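Local coordinates for peptidoglycan-recognition protein LB (Drosophila melanogaster, PDB 7NSY), which hydrolyses the bond between N-acetylmuramoyl sugars and L-amino acids in bacterial peptidoglycan, a zinc-dependent amidase reaction that degrades peptidoglycan in innate immunity, at residues A38-I43 against K150-R155; I42-Y47 against G100-K105. The protein carries 1 engineered substitution. All coordinates share one frame; numbering follows the deposited sequence.

Contact 1. Residues A38-I43 against K150-R155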
# COMPACT_ATOMS: atom_id res chain seq x y z
N ALA A 38 -3.30 -8.35 11.00
CA ALA A 38 -2.77 -8.88 9.73
C ALA A 38 -1.41 -9.50 9.97
O ALA A 38 -0.50 -8.83 10.47
CB ALA A 38 -2.66 -7.73 8.73
N PRO A 39 -1.17 -10.74 9.50
CA PRO A 39 0.13 -11.36 9.64
C PRO A 39 1.17 -10.91 8.61
O PRO A 39 2.38 -11.16 8.78
CB PRO A 39 -0.13 -12.87 9.50
CG PRO A 39 -1.43 -12.94 8.78
CD PRO A 39 -2.22 -11.70 9.12
N TYR A 40 0.72 -10.26 7.52
CA TYR A 40 1.62 -9.85 6.43
C TYR A 40 1.47 -8.36 6.13
O TYR A 40 0.40 -7.80 6.23
CB TYR A 40 1.34 -10.63 5.14
CG TYR A 40 1.63 -12.11 5.22
CD1 TYR A 40 0.63 -13.00 5.56
CD2 TYR A 40 2.89 -12.59 4.96
CE1 TYR A 40 0.90 -14.36 5.71
CE2 TYR A 40 3.19 -13.94 5.11
CZ TYR A 40 2.18 -14.81 5.48
OH TYR A 40 2.49 -16.15 5.55
N VAL A 41 2.59 -7.79 5.72
CA VAL A 41 2.63 -6.44 5.11
C VAL A 41 3.24 -6.65 3.74
O VAL A 41 4.34 -7.24 3.65
CB VAL A 41 3.41 -5.45 5.98
CG1 VAL A 41 3.53 -4.12 5.24
CG2 VAL A 41 2.77 -5.28 7.33
N ILE A 42 2.61 -6.09 2.71
CA ILE A 42 3.12 -6.24 1.33
C ILE A 42 3.36 -4.86 0.75
O ILE A 42 2.45 -3.99 0.78
CB ILE A 42 2.15 -7.08 0.50
CG1 ILE A 42 1.88 -8.42 1.22
CG2 ILE A 42 2.65 -7.30 -0.92
CD1 ILE A 42 0.84 -9.22 0.58
N ILE A 43 4.53 -4.66 0.17
CA ILE A 43 4.92 -3.39 -0.46
C ILE A 43 4.74 -3.44 -1.96
O ILE A 43 5.20 -4.40 -2.64
CB ILE A 43 6.37 -3.07 -0.12
CG1 ILE A 43 6.65 -3.06 1.39
CG2 ILE A 43 6.83 -1.81 -0.84
CD1 ILE A 43 5.76 -2.13 2.20
N LYS A 150 5.19 -10.55 8.90
CA LYS A 150 6.11 -10.89 7.80
C LYS A 150 6.00 -9.81 6.72
O LYS A 150 4.85 -9.58 6.25
CB LYS A 150 5.78 -12.28 7.24
CG LYS A 150 5.97 -13.40 8.27
CD LYS A 150 5.44 -14.73 7.83
CE LYS A 150 6.00 -15.88 8.63
NZ LYS A 150 5.56 -15.82 10.05
N LEU A 151 7.12 -9.23 6.35
CA LEU A 151 7.17 -8.19 5.30
C LEU A 151 7.55 -8.84 3.97
O LEU A 151 8.59 -9.54 3.92
CB LEU A 151 8.20 -7.16 5.71
CG LEU A 151 8.48 -6.02 4.74
CD1 LEU A 151 7.29 -5.09 4.65
CD2 LEU A 151 9.70 -5.26 5.14
N LEU A 152 6.78 -8.54 2.93
CA LEU A 152 7.03 -9.08 1.59
C LEU A 152 7.01 -7.94 0.58
O LEU A 152 6.31 -6.94 0.78
CB LEU A 152 5.94 -10.07 1.21
CG LEU A 152 5.75 -11.26 2.14
CD1 LEU A 152 4.52 -12.04 1.75
CD2 LEU A 152 6.99 -12.13 2.12
N GLY A 153 7.72 -8.10 -0.51
CA GLY A 153 7.57 -7.25 -1.73
C GLY A 153 6.55 -7.85 -2.69
O GLY A 153 6.30 -9.08 -2.73
N HIS A 154 5.89 -7.00 -3.50
CA HIS A 154 4.90 -7.46 -4.51
C HIS A 154 5.47 -8.55 -5.43
O HIS A 154 4.71 -9.46 -5.73
CB HIS A 154 4.37 -6.28 -5.32
CG HIS A 154 5.39 -5.66 -6.22
ND1 HIS A 154 6.31 -4.75 -5.81
CD2 HIS A 154 5.72 -5.99 -7.49
CE1 HIS A 154 7.11 -4.44 -6.86
NE2 HIS A 154 6.78 -5.25 -7.88
N ARG A 155 6.77 -8.48 -5.72
CA ARG A 155 7.32 -9.51 -6.67
C ARG A 155 7.39 -10.85 -5.99
O ARG A 155 7.61 -11.85 -6.70
CB ARG A 155 8.69 -9.15 -7.20
CG ARG A 155 9.79 -9.39 -6.17
CD ARG A 155 11.14 -9.14 -6.73
NE ARG A 155 11.63 -10.11 -7.67
CZ ARG A 155 12.18 -11.28 -7.36
NH1 ARG A 155 12.18 -11.71 -6.11
NH2 ARG A 155 12.66 -12.04 -8.32

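Contact 2. Residues I42-Y47 against G100-K105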
# COMPACT_ATOMS: atom_id res chain seq x y z
N ILE A 42 2.61 -6.09 2.71
CA ILE A 42 3.12 -6.24 1.33
C ILE A 42 3.36 -4.86 0.75
O ILE A 42 2.45 -3.99 0.78
CB ILE A 42 2.15 -7.08 0.50
CG1 ILE A 42 1.88 -8.42 1.22
CG2 ILE A 42 2.65 -7.30 -0.92
CD1 ILE A 42 0.84 -9.22 0.58
N ILE A 43 4.53 -4.66 0.17
CA ILE A 43 4.92 -3.39 -0.46
C ILE A 43 4.74 -3.44 -1.96
O ILE A 43 5.20 -4.40 -2.64
CB ILE A 43 6.37 -3.07 -0.12
CG1 ILE A 43 6.65 -3.06 1.39
CG2 ILE A 43 6.83 -1.81 -0.84
CD1 ILE A 43 5.76 -2.13 2.20
N HIS A 44 4.02 -2.49 -2.52
CA HIS A 44 3.71 -2.30 -3.94
C HIS A 44 4.23 -0.94 -4.42
O HIS A 44 4.47 -0.03 -3.60
CB HIS A 44 2.22 -2.36 -4.20
CG HIS A 44 1.58 -3.62 -3.77
ND1 HIS A 44 1.54 -4.73 -4.59
CD2 HIS A 44 0.95 -3.98 -2.62
CE1 HIS A 44 0.88 -5.68 -3.98
NE2 HIS A 44 0.49 -5.26 -2.77
N HIS A 45 4.25 -0.79 -5.74
CA HIS A 45 4.29 0.55 -6.37
C HIS A 45 3.19 0.67 -7.39
O HIS A 45 2.61 -0.33 -7.81
CB HIS A 45 5.69 0.90 -6.86
CG HIS A 45 6.09 0.08 -8.03
ND1 HIS A 45 5.76 0.44 -9.32
CD2 HIS A 45 6.78 -1.08 -8.13
CE1 HIS A 45 6.21 -0.48 -10.17
NE2 HIS A 45 6.85 -1.42 -9.46
N SER A 46 2.83 1.88 -7.75
CA SER A 46 1.63 2.12 -8.59
C SER A 46 1.97 1.93 -10.06
O SER A 46 1.01 1.65 -10.81
CB SER A 46 1.00 3.45 -8.28
OG SER A 46 1.84 4.54 -8.61
N TYR A 47 3.22 2.13 -10.47
CA TYR A 47 3.64 2.25 -11.89
C TYR A 47 3.02 3.51 -12.52
O TYR A 47 3.78 4.43 -12.87
CB TYR A 47 3.33 0.96 -12.65
CG TYR A 47 3.64 1.05 -14.12
CD1 TYR A 47 4.95 1.22 -14.56
CD2 TYR A 47 2.64 1.00 -15.07
CE1 TYR A 47 5.25 1.32 -15.92
CE2 TYR A 47 2.91 1.12 -16.43
CZ TYR A 47 4.22 1.26 -16.85
OH TYR A 47 4.49 1.34 -18.18
N GLY A 100 -8.32 -6.71 0.65
CA GLY A 100 -7.78 -5.90 -0.45
C GLY A 100 -7.97 -6.53 -1.80
O GLY A 100 -8.53 -7.64 -1.91
N ALA A 101 -7.48 -5.84 -2.80
CA ALA A 101 -7.36 -6.38 -4.18
C ALA A 101 -5.99 -5.99 -4.71
O ALA A 101 -5.89 -5.17 -5.66
CB ALA A 101 -8.48 -5.90 -5.06
N HIS A 102 -4.96 -6.51 -4.06
CA HIS A 102 -3.57 -6.17 -4.37
C HIS A 102 -2.64 -7.40 -4.42
O HIS A 102 -1.56 -7.26 -5.00
CB HIS A 102 -3.02 -5.06 -3.44
CG HIS A 102 -2.99 -5.50 -2.01
ND1 HIS A 102 -1.95 -6.19 -1.50
CD2 HIS A 102 -3.91 -5.37 -1.04
CE1 HIS A 102 -2.28 -6.53 -0.26
NE2 HIS A 102 -3.47 -6.05 0.04
N ALA A 103 -2.93 -8.52 -3.79
CA ALA A 103 -1.94 -9.62 -3.62
C ALA A 103 -2.69 -10.93 -3.53
O ALA A 103 -3.34 -11.23 -2.55
CB ALA A 103 -1.08 -9.39 -2.39
N PRO A 104 -2.64 -11.76 -4.60
CA PRO A 104 -3.35 -13.02 -4.62
C PRO A 104 -2.95 -13.91 -3.44
O PRO A 104 -1.77 -13.97 -3.16
CB PRO A 104 -2.87 -13.63 -5.96
CG PRO A 104 -2.44 -12.46 -6.79
CD PRO A 104 -1.87 -11.46 -5.82
N LYS A 105 -3.92 -14.48 -2.74
CA LYS A 105 -3.69 -15.39 -1.59
C LYS A 105 -3.41 -14.58 -0.33
O LYS A 105 -3.46 -15.19 0.70
CB LYS A 105 -2.51 -16.35 -1.76

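Contact 1. Residues A38-I43 against K150-R155
Tyr40 pairs with Lys150, and Val41, Ile42 and Ile43 with Leu151, Leu152 and Gly153, in a parallel register that shows how one strand pair can join a core to a surface. The backbone N of Val41 and of Ile43 donates to the O of Lys150 and of Leu152, while the O of Pro39 and of Val41 receives the N of Lys150 and of Leu152. The face of Val41, Ile43 and Leu151 is buried: CD1 of Leu151 lies 3.9 Å from Val41 CG1 and 3.9 Å from Ile43 CG1, touching both branched neighbours. On the other face, Ile42 and Leu152 are buried too, but the contact opens to solvent at Tyr40 and Lys150. With its CG anti to the carbonyl carbon (chi1 -66°), Tyr40 runs alongside Lys150, whose CD comes within 3.6 Å of Tyr40 CE2 before the lysine chain leads off to an exposed end. Leu152 CD1 meets the same ring 3.6 Å from Tyr40 CD2, and Tyr106 packs against it edge-to-face. Beyond Gly153 the pairing closes on Ile43 O, gripped by His154 N at 2.8 Å and more weakly by His154 ND1 at 3.4 Å, in the plane of the imidazole. A parallel strand pair at the sheet's border thus delivers a zinc-binding histidine, as in the amidase fold of peptidoglycan-recognition proteins.

Contact 2. Residues I42-Y47 against G100-K105
His44 and His102 meet through their ring nitrogens, a contact that illustrates how a zinc-binding residue can be steadied by a neighbour. NE2 of His44 and ND1 of His102 share a hydrogen bond of 2.9 Å, in which either could be the donor. The rings stand nearly perpendicular, with planes at 78° and centroids 4.9 Å apart, and neither lies over the other's face. His102 ND1 sits near the plane of the His44 ring, whereas His44 NE2 approaches the His102 ring obliquely, and the bond is bent (143°). With NE2 engaged in this way, the rotation of the His44 ring is restrained, and its CE1 comes within 3.1 Å of the carbonyl O of His102. Beside the histidines, Ile42 CD1 presses on Ala103 CB at 3.5 Å and reaches the edge of the His102 ring, 4.2 Å from CE1. His102 itself carries CG between its backbone N and carbonyl carbon (chi1 63°), which swings the imidazole toward the strand. Farther out, OD1 of Asn107 accepts from the backbone N of both His102 and Ala103, pinning the loop, while His44 is tied by its backbone to Ile113 in the adjacent strand. Tyr80, inferred to be essential for zinc hydrate coordination, meets the His44 ring. Such a layered arrangement belongs to the amidase's zinc site, with His102 probably in the second shell of His44.

Both contacts start from strand 38-45, share Ile42 and Ile43, and have centres about 9 Å apart. Along the chain the common strand comes first, then the loop 100-105, then 150-155 on the edge strand 149-153, its neighbour in the mixed sheet. Contact 1 joins strand 38-45 to the edge strand 149-153, whereas contact 2 rises from one face to a loop between strands 90-92 and 110-115. They touch where His154 CB lies 3.3 Å from His44 ND1. Segments distant in sequence thereby bring two zinc-binding histidines together beside Ser162, a third zinc-binding position that is engineered here, at the amidase's zinc site.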